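Local atomic coordinates of probable mannosyltransferase KTR4 (Saccharomyces cerevisiae, PDB entry 5A07), a protein that is probably a mannosyltransferase, a member of the glycolipid 2-alpha-mannosyltransferase family with a GT-A type fold, modelled here with GDP and manganese. Residues 250-262 with 366-379. Numbering follows the deposited sequence.
Sequences NKNDKIYGFVLNL and ADKSSIHWFRDIGY
The ring of Phe258 lies alongside the indole of Trp373, their planes only 13° apart but slid so far that they barely overlap. What one face of Phe258 receives is instead the CA of Trp373, a CH-pi contact 4.1 Å from the ring centroid, while Phe258 CZ packs against Trp373 CB. With its CG anti to the backbone N (chi1 180°), Trp373 carries its indole across to Val259 of the other segment, where NE1 donates to Val259 O at 3.1 Å from well above the carbonyl plane. Gln418 of helix 418-425 touches both aromatic residues. Beneath these side chains, strands 256-258 and 371-373 pair in parallel within the mixed sheet of the GT-A fold; strand 322-325 runs antiparallel along the other edge of strand 256-262. His372 offers both its backbone polar atoms to strand 256-258: its N donates almost straight to Tyr256 O (2.8 Å), and its O accepts from Phe258 N. On the other face of the sheet the Phe374 ring turns its edge to Gly257, CE2 3.8 Å from Gly257 CA. Where the pairing begins, Lys254, bent at chi2 (-61°), brings NZ to Ser369 O at 2.8 Å and donates to a water as well. At the far end Val259 spreads its two methyls, CG1 against Ile377 CB and CG2 3.6 Å from Tyr379 CD2. The side chain of Tyr379 is about 7 Å from the bound manganese ion.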
loop_
_atom_site.group_PDB
_atom_site.type_symbol
_atom_site.label_atom_id
_atom_site.label_comp_id
_atom_site.label_asym_id
_atom_site.label_seq_id
_atom_site.Cartn_x
_atom_site.Cartn_y
_atom_site.Cartn_z
ATOM N N ASN B 250 12.165 -10.883 5.196
ATOM C CA ASN B 250 12.848 -11.981 4.556
ATOM C C ASN B 250 12.800 -13.242 5.426
ATOM O O ASN B 250 12.432 -14.328 4.949
ATOM C CB ASN B 250 14.310 -11.604 4.307
ATOM C CG ASN B 250 14.970 -12.574 3.388
ATOM O OD1 ASN B 250 14.723 -12.587 2.209
ATOM N ND2 ASN B 250 15.724 -13.460 3.959
ATOM N N LYS B 251 13.177 -13.112 6.698
ATOM C CA LYS B 251 13.202 -14.233 7.579
ATOM C C LYS B 251 11.820 -14.842 7.848
ATOM O O LYS B 251 11.742 -16.003 8.172
ATOM C CB LYS B 251 13.886 -13.865 8.898
ATOM C CG LYS B 251 14.373 -15.034 9.675
ATOM C CD LYS B 251 15.549 -15.778 9.002
ATOM C CE LYS B 251 15.719 -17.200 9.555
ATOM N NZ LYS B 251 15.981 -17.160 11.021
ATOM N N ASN B 252 10.736 -14.086 7.745
ATOM C CA ASN B 252 9.400 -14.598 8.004
ATOM C C ASN B 252 8.528 -14.751 6.751
ATOM O O ASN B 252 7.321 -14.850 6.836
ATOM C CB ASN B 252 8.754 -13.746 9.103
ATOM C CG ASN B 252 9.519 -13.851 10.408
ATOM O OD1 ASN B 252 9.369 -14.818 11.139
ATOM N ND2 ASN B 252 10.482 -12.928 10.648
ATOM N N ASP B 253 9.169 -14.719 5.589
ATOM C CA ASP B 253 8.532 -14.911 4.286
ATOM C C ASP B 253 7.356 -13.996 4.019
ATOM O O ASP B 253 6.342 -14.400 3.485
ATOM C CB ASP B 253 8.168 -16.408 4.078
ATOM C CG ASP B 253 9.442 -17.292 4.002
ATOM O OD1 ASP B 253 10.448 -16.830 3.421
ATOM O OD2 ASP B 253 9.435 -18.388 4.560
ATOM N N LYS B 254 7.533 -12.703 4.328
ATOM C CA LYS B 254 6.563 -11.723 4.011
ATOM C C LYS B 254 6.940 -10.983 2.759
ATOM O O LYS B 254 8.064 -10.510 2.613
ATOM C CB LYS B 254 6.391 -10.733 5.169
ATOM C CG LYS B 254 6.198 -11.408 6.502
ATOM C CD LYS B 254 4.971 -12.278 6.552
ATOM C CE LYS B 254 4.836 -12.845 7.978
ATOM N NZ LYS B 254 3.697 -13.770 7.897
ATOM N N ILE B 255 5.978 -10.855 1.873
ATOM C CA ILE B 255 6.218 -10.134 0.632
ATOM C C ILE B 255 5.716 -8.701 0.636
ATOM O O ILE B 255 5.949 -7.967 -0.300
ATOM C CB ILE B 255 5.573 -10.856 -0.561
ATOM C CG1 ILE B 255 4.074 -10.920 -0.448
ATOM C CG2 ILE B 255 6.256 -12.248 -0.726
ATOM C CD1 ILE B 255 3.321 -11.301 -1.741
ATOM N N TYR B 256 4.958 -8.328 1.679
ATOM C CA TYR B 256 4.340 -7.018 1.661
ATOM C C TYR B 256 4.030 -6.615 3.098
ATOM O O TYR B 256 3.595 -7.448 3.904
ATOM C CB TYR B 256 3.089 -7.022 0.821
ATOM C CG TYR B 256 2.558 -5.618 0.503
ATOM C CD1 TYR B 256 3.154 -4.851 -0.490
ATOM C CD2 TYR B 256 1.511 -5.080 1.175
ATOM C CE1 TYR B 256 2.701 -3.580 -0.775
ATOM C CE2 TYR B 256 1.028 -3.806 0.855
ATOM C CZ TYR B 256 1.637 -3.084 -0.134
ATOM O OH TYR B 256 1.184 -1.841 -0.447
ATOM N N GLY B 257 4.282 -5.356 3.396
ATOM C CA GLY B 257 3.960 -4.760 4.670
ATOM C C GLY B 257 3.163 -3.486 4.521
ATOM O O GLY B 257 3.486 -2.625 3.656
ATOM N N PHE B 258 2.124 -3.346 5.361
ATOM C CA PHE B 258 1.270 -2.201 5.338
ATOM C C PHE B 258 0.950 -1.759 6.764
ATOM O O PHE B 258 1.140 -2.506 7.728
ATOM C CB PHE B 258 -0.020 -2.485 4.544
ATOM C CG PHE B 258 -1.033 -3.358 5.270
ATOM C CD1 PHE B 258 -0.930 -4.715 5.253
ATOM C CD2 PHE B 258 -2.072 -2.799 5.975
ATOM C CE1 PHE B 258 -1.851 -5.517 5.927
ATOM C CE2 PHE B 258 -2.987 -3.587 6.665
ATOM C CZ PHE B 258 -2.852 -4.942 6.639
ATOM N N VAL B 259 0.462 -0.543 6.862
ATOM C CA VAL B 259 -0.048 0.016 8.120
ATOM C C VAL B 259 -1.531 0.399 8.163
ATOM O O VAL B 259 -2.161 0.360 9.277
ATOM C CB VAL B 259 0.785 1.204 8.681
ATOM C CG1 VAL B 259 2.171 0.789 9.094
ATOM C CG2 VAL B 259 0.870 2.351 7.694
ATOM N N LEU B 260 -2.071 0.821 7.019
ATOM C CA LEU B 260 -3.385 1.355 6.939
ATOM C C LEU B 260 -4.129 0.668 5.759
ATOM O O LEU B 260 -3.513 0.344 4.752
ATOM C CB LEU B 260 -3.364 2.906 6.743
ATOM C CG LEU B 260 -2.934 3.632 8.026
ATOM C CD1 LEU B 260 -2.455 5.063 7.789
ATOM C CD2 LEU B 260 -4.072 3.589 9.053
ATOM N N ASN B 261 -5.437 0.503 5.883
ATOM C CA ASN B 261 -6.228 -0.359 4.971
ATOM C C ASN B 261 -7.572 0.331 4.819
ATOM O O ASN B 261 -8.295 0.470 5.784
ATOM C CB ASN B 261 -6.332 -1.720 5.697
ATOM C CG ASN B 261 -6.854 -2.827 4.832
ATOM O OD1 ASN B 261 -7.933 -2.721 4.201
ATOM N ND2 ASN B 261 -6.118 -3.937 4.835
ATOM N N LEU B 262 -7.901 0.770 3.616
ATOM C CA LEU B 262 -8.976 1.685 3.361
ATOM C C LEU B 262 -9.895 1.246 2.198
ATOM O O LEU B 262 -9.513 0.502 1.318
ATOM C CB LEU B 262 -8.429 3.086 2.932
ATOM C CG LEU B 262 -7.422 3.833 3.821
ATOM C CD1 LEU B 262 -7.043 5.189 3.192
ATOM C CD2 LEU B 262 -8.005 4.023 5.194
ATOM N N ALA B 366 -1.389 -14.010 -4.335
ATOM C CA ALA B 366 -0.478 -14.344 -3.244
ATOM C C ALA B 366 -1.272 -14.859 -2.068
ATOM O O ALA B 366 -2.454 -14.561 -1.918
ATOM C CB ALA B 366 0.331 -13.145 -2.789
ATOM N N ASP B 367 -0.579 -15.607 -1.240
ATOM C CA ASP B 367 -1.112 -16.142 -0.028
ATOM C C ASP B 367 -1.248 -15.011 0.990
ATOM O O ASP B 367 -0.270 -14.369 1.339
ATOM C CB ASP B 367 -0.106 -17.161 0.564
ATOM C CG ASP B 367 -0.647 -17.871 1.788
ATOM O OD1 ASP B 367 -1.371 -17.297 2.653
ATOM O OD2 ASP B 367 -0.354 -19.070 1.943
ATOM N N LYS B 368 -2.440 -14.813 1.521
ATOM C CA LYS B 368 -2.684 -13.687 2.383
ATOM C C LYS B 368 -1.856 -13.676 3.701
ATOM O O LYS B 368 -1.689 -12.585 4.317
ATOM C CB LYS B 368 -4.154 -13.545 2.673
ATOM C CG LYS B 368 -4.701 -14.632 3.586
ATOM C CD LYS B 368 -6.206 -14.639 3.404
ATOM C CE LYS B 368 -6.918 -15.254 4.583
ATOM N NZ LYS B 368 -6.870 -16.652 4.461
ATOM N N SER B 369 -1.346 -14.828 4.134
ATOM C CA SER B 369 -0.523 -14.920 5.345
ATOM C C SER B 369 0.926 -14.419 5.094
ATOM O O SER B 369 1.681 -14.266 6.046
ATOM C CB SER B 369 -0.512 -16.355 5.880
ATOM O OG SER B 369 0.128 -17.221 4.943
ATOM N N SER B 370 1.260 -14.114 3.843
ATOM C CA SER B 370 2.506 -13.487 3.486
ATOM C C SER B 370 2.466 -11.935 3.491
ATOM O O SER B 370 3.472 -11.319 3.143
ATOM C CB SER B 370 3.057 -13.989 2.106
ATOM O OG SER B 370 2.282 -13.516 1.006
ATOM N N ILE B 371 1.309 -11.351 3.811
ATOM C CA ILE B 371 1.069 -9.900 3.788
ATOM C C ILE B 371 0.945 -9.473 5.271
ATOM O O ILE B 371 0.075 -10.008 6.025
ATOM C CB ILE B 371 -0.186 -9.552 2.991
ATOM C CG1 ILE B 371 -0.034 -10.014 1.521
ATOM C CG2 ILE B 371 -0.467 -8.081 3.124
ATOM C CD1 ILE B 371 -1.281 -9.863 0.739
ATOM N N HIS B 372 1.886 -8.669 5.734
ATOM C CA HIS B 372 2.081 -8.379 7.138
ATOM C C HIS B 372 1.499 -7.001 7.458
ATOM O O HIS B 372 1.937 -5.995 6.846
ATOM C CB HIS B 372 3.544 -8.415 7.499
ATOM C CG HIS B 372 3.844 -8.141 8.929
ATOM N ND1 HIS B 372 3.620 -9.069 9.925
ATOM C CD2 HIS B 372 4.335 -7.045 9.547
ATOM C CE1 HIS B 372 3.936 -8.551 11.099
ATOM N NE2 HIS B 372 4.396 -7.326 10.900
ATOM N N TRP B 373 0.718 -6.925 8.536
ATOM C CA TRP B 373 0.258 -5.655 9.104
ATOM C C TRP B 373 1.222 -5.179 10.202
ATOM O O TRP B 373 1.316 -5.786 11.284
ATOM C CB TRP B 373 -1.163 -5.787 9.676
ATOM C CG TRP B 373 -1.715 -4.544 10.278
ATOM C CD1 TRP B 373 -1.458 -3.292 9.885
ATOM C CD2 TRP B 373 -2.688 -4.445 11.284
ATOM N NE1 TRP B 373 -2.138 -2.386 10.641
ATOM C CE2 TRP B 373 -2.897 -3.077 11.530
ATOM C CE3 TRP B 373 -3.397 -5.383 12.047
ATOM C CZ2 TRP B 373 -3.808 -2.620 12.456
ATOM C CZ3 TRP B 373 -4.274 -4.939 12.969
ATOM C CH2 TRP B 373 -4.492 -3.563 13.165
ATOM N N PHE B 374 1.945 -4.083 9.912
ATOM C CA PHE B 374 2.971 -3.565 10.804
ATOM C C PHE B 374 2.301 -2.728 11.880
ATOM O O PHE B 374 2.356 -1.479 11.878
ATOM C CB PHE B 374 4.013 -2.722 10.032
ATOM C CG PHE B 374 5.145 -3.533 9.499
ATOM C CD1 PHE B 374 6.077 -4.073 10.356
ATOM C CD2 PHE B 374 5.258 -3.787 8.114
ATOM C CE1 PHE B 374 7.118 -4.871 9.852
ATOM C CE2 PHE B 374 6.290 -4.559 7.644
ATOM C CZ PHE B 374 7.224 -5.115 8.503
ATOM N N ARG B 375 1.673 -3.415 12.827
ATOM C CA ARG B 375 0.925 -2.746 13.886
ATOM C C ARG B 375 1.819 -1.779 14.662
ATOM O O ARG B 375 1.344 -0.731 15.140
ATOM C CB ARG B 375 0.285 -3.781 14.844
ATOM C CG ARG B 375 -0.854 -4.564 14.187
ATOM C CD ARG B 375 -1.277 -5.718 15.079
ATOM N NE ARG B 375 -1.993 -5.260 16.295
ATOM C CZ ARG B 375 -2.396 -6.069 17.270
ATOM N NH1 ARG B 375 -2.209 -7.411 17.176
ATOM N NH2 ARG B 375 -2.985 -5.570 18.335
ATOM N N ASP B 376 3.077 -2.132 14.801
ATOM C CA ASP B 376 4.003 -1.396 15.629
ATOM C C ASP B 376 4.516 -0.116 14.974
ATOM O O ASP B 376 5.154 0.701 15.694
ATOM C CB ASP B 376 5.216 -2.271 16.097
ATOM C CG ASP B 376 5.951 -2.991 14.925
ATOM O OD1 ASP B 376 5.356 -3.248 13.802
ATOM O OD2 ASP B 376 7.137 -3.373 15.103
ATOM N N ILE B 377 4.317 0.038 13.657
ATOM C CA ILE B 377 4.836 1.222 12.945
ATOM C C ILE B 377 3.786 2.318 13.066
ATOM O O ILE B 377 2.828 2.394 12.300
ATOM C CB ILE B 377 5.299 0.943 11.510
ATOM C CG1 ILE B 377 6.399 -0.096 11.551
ATOM C CG2 ILE B 377 5.746 2.288 10.922
ATOM C CD1 ILE B 377 6.966 -0.432 10.190
ATOM N N GLY B 378 3.943 3.153 14.097
ATOM C CA GLY B 378 3.077 4.280 14.290
ATOM C C GLY B 378 3.311 5.280 13.106
ATOM O O GLY B 378 4.465 5.632 12.822
ATOM N N TYR B 379 2.269 5.674 12.421
ATOM C CA TYR B 379 2.438 6.350 11.135
ATOM C C TYR B 379 1.260 7.213 10.786
ATOM O O TYR B 379 0.058 6.850 11.056
ATOM C CB TYR B 379 2.512 5.319 10.003
ATOM C CG TYR B 379 2.538 5.932 8.623
ATOM C CD1 TYR B 379 3.741 6.312 8.078
ATOM C CD2 TYR B 379 1.419 5.919 7.807
ATOM C CE1 TYR B 379 3.812 6.795 6.759
ATOM C CE2 TYR B 379 1.431 6.402 6.516
ATOM C CZ TYR B 379 2.668 6.883 5.997
ATOM O OH TYR B 379 2.772 7.307 4.697
HETATM O O HOH W 1 1.589 -11.923 7.641
#